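Local coordinates for protein adenylate isopentenyltransferase (PDB 3A8T) that transfers an isopentenyl group from dimethylallyl diphosphate to ATP, ADP or AMP, an early step in the making of cytokinins in hop, at residues Gly47-Gly52 / Ala192-Asp197. Sequence-based numbering, arbitrary orientation.
Sequences GATGTG and AKRVDD. With PO4 (phosphate ion), chain C.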
loop_
_atom_site.group_PDB
_atom_site.type_symbol
_atom_site.label_atom_id
_atom_site.label_comp_id
_atom_site.label_asym_id
_atom_site.label_seq_id
_atom_site.Cartn_x
_atom_site.Cartn_y
_atom_site.Cartn_z
ATOM N N GLY A 47 -3.995 3.978 -7.292
ATOM C CA GLY A 47 -3.144 5.107 -7.002
ATOM C C GLY A 47 -1.831 4.665 -6.361
ATOM O O GLY A 47 -1.683 3.526 -5.879
ATOM N N ALA A 48 -0.863 5.564 -6.395
ATOM C CA ALA A 48 0.425 5.295 -5.792
ATOM C C ALA A 48 0.246 5.108 -4.279
ATOM O O ALA A 48 -0.822 5.414 -3.720
ATOM C CB ALA A 48 1.399 6.455 -6.065
ATOM N N THR A 49 1.316 4.597 -3.654
ATOM C CA THR A 49 1.437 4.350 -2.229
ATOM C C THR A 49 1.142 5.603 -1.421
ATOM O O THR A 49 1.654 6.678 -1.711
ATOM C CB THR A 49 2.862 3.901 -1.900
ATOM O OG1 THR A 49 3.068 3.904 -0.478
ATOM C CG2 THR A 49 3.879 4.832 -2.582
ATOM N N GLY A 50 0.301 5.462 -0.406
ATOM C CA GLY A 50 -0.024 6.588 0.427
ATOM C C GLY A 50 -0.980 7.605 -0.150
ATOM O O GLY A 50 -1.103 8.677 0.445
ATOM N N THR A 51 -1.679 7.334 -1.251
ATOM C CA THR A 51 -2.607 8.340 -1.741
ATOM C C THR A 51 -4.005 8.311 -1.028
ATOM O O THR A 51 -4.933 8.952 -1.466
ATOM C CB THR A 51 -2.835 8.246 -3.276
ATOM O OG1 THR A 51 -3.244 6.924 -3.607
ATOM C CG2 THR A 51 -1.601 8.658 -4.061
ATOM N N GLY A 52 -4.136 7.598 0.079
ATOM C CA GLY A 52 -5.414 7.582 0.772
ATOM C C GLY A 52 -6.436 6.587 0.240
ATOM O O GLY A 52 -7.620 6.790 0.431
ATOM N N ALA A 192 7.508 11.313 2.949
ATOM C CA ALA A 192 8.649 11.487 3.830
ATOM C C ALA A 192 8.059 11.684 5.204
ATOM O O ALA A 192 8.561 11.136 6.178
ATOM C CB ALA A 192 9.484 12.746 3.442
ATOM N N LYS A 193 7.026 12.500 5.313
ATOM C CA LYS A 193 6.451 12.684 6.620
ATOM C C LYS A 193 5.943 11.332 7.170
ATOM O O LYS A 193 6.180 10.983 8.331
ATOM C CB LYS A 193 5.326 13.684 6.528
ATOM C CG LYS A 193 4.413 13.714 7.728
ATOM C CD LYS A 193 3.124 14.417 7.367
ATOM C CE LYS A 193 2.284 14.706 8.621
ATOM N NZ LYS A 193 2.043 13.440 9.448
ATOM N N ARG A 194 5.267 10.556 6.333
ATOM C CA ARG A 194 4.744 9.290 6.769
ATOM C C ARG A 194 5.901 8.350 7.246
ATOM O O ARG A 194 5.724 7.547 8.145
ATOM C CB ARG A 194 3.942 8.682 5.629
ATOM C CG ARG A 194 3.264 7.433 6.005
ATOM C CD ARG A 194 2.373 6.879 4.921
ATOM N NE ARG A 194 3.145 6.200 3.882
ATOM C CZ ARG A 194 2.647 5.349 2.982
ATOM N NH1 ARG A 194 1.342 5.053 2.959
ATOM N NH2 ARG A 194 3.485 4.759 2.138
ATOM N N VAL A 195 7.081 8.461 6.657
ATOM C CA VAL A 195 8.130 7.609 7.125
ATOM C C VAL A 195 8.397 8.025 8.577
ATOM O O VAL A 195 8.527 7.168 9.456
ATOM C CB VAL A 195 9.419 7.709 6.250
ATOM C CG1 VAL A 195 10.623 7.061 7.010
ATOM C CG2 VAL A 195 9.217 6.971 4.903
ATOM N N ASP A 196 8.439 9.335 8.837
ATOM C CA ASP A 196 8.651 9.841 10.199
ATOM C C ASP A 196 7.549 9.328 11.159
ATOM O O ASP A 196 7.838 8.911 12.259
ATOM C CB ASP A 196 8.687 11.379 10.186
ATOM C CG ASP A 196 10.066 11.957 9.762
ATOM O OD1 ASP A 196 10.874 11.255 9.122
ATOM O OD2 ASP A 196 10.347 13.131 10.061
ATOM N N ASP A 197 6.292 9.341 10.752
ATOM C CA ASP A 197 5.210 8.826 11.604
ATOM C C ASP A 197 5.358 7.315 11.886
ATOM O O ASP A 197 4.951 6.855 12.906
ATOM C CB ASP A 197 3.826 9.037 10.964
ATOM C CG ASP A 197 3.459 10.519 10.717
ATOM O OD1 ASP A 197 4.248 11.448 11.053
ATOM O OD2 ASP A 197 2.354 10.755 10.155
HETATM P P PO4 C . -2.897 3.996 0.676
HETATM O O1 PO4 C . -3.822 2.917 1.135
HETATM O O2 PO4 C . -1.519 3.435 0.549
HETATM O O3 PO4 C . -3.351 4.522 -0.641
HETATM O O4 PO4 C . -2.897 5.099 1.663
#
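Arg194 reaches from helix 184-201 to Thr49 and Gly50 in the loop between strand 41-46 and helix 53-61. Its CB points at the loop, and with CG anti to the backbone N (chi1 -175°) and CD extended in turn, the aliphatic part carries the guanidinium across, bending only at chi3 (78°). Arg194 CZ lies 3.9 Å from Gly50 CA and Arg194 NH1 closer, 3.3 Å from the same CA, which sits obliquely to the guanidinium. Arg194 NH2 donates to Thr49 OG1 at 2.8 Å, a bent bond whose acceptor is tilted out of the guanidinium plane. Gly47-Gly52 belongs to the ATP-binding P-loop (Walker A), which runs on to Lys53 and Ser54 in the strand-loop-helix of the P-loop NTPase fold. A phosphate ion, probably from the crystallisation liquor, is held by Gly50 N to O2 (2.9 Å), Gly52 N to O4 (3.2 Å), Lys53 N and Ser54 OG. Arg194 NH1, 4.1 Å from phosphate O2, is too far for a hydrogen bond but probably adds positive charge around the anion. Shortened to an alanine here, the residue would probably cost Thr49 OG1 this donor and the phosphate a nearby charge. Thr51 OG1 and Thr51 N both donate to Ala48 O, bracing the type II turn.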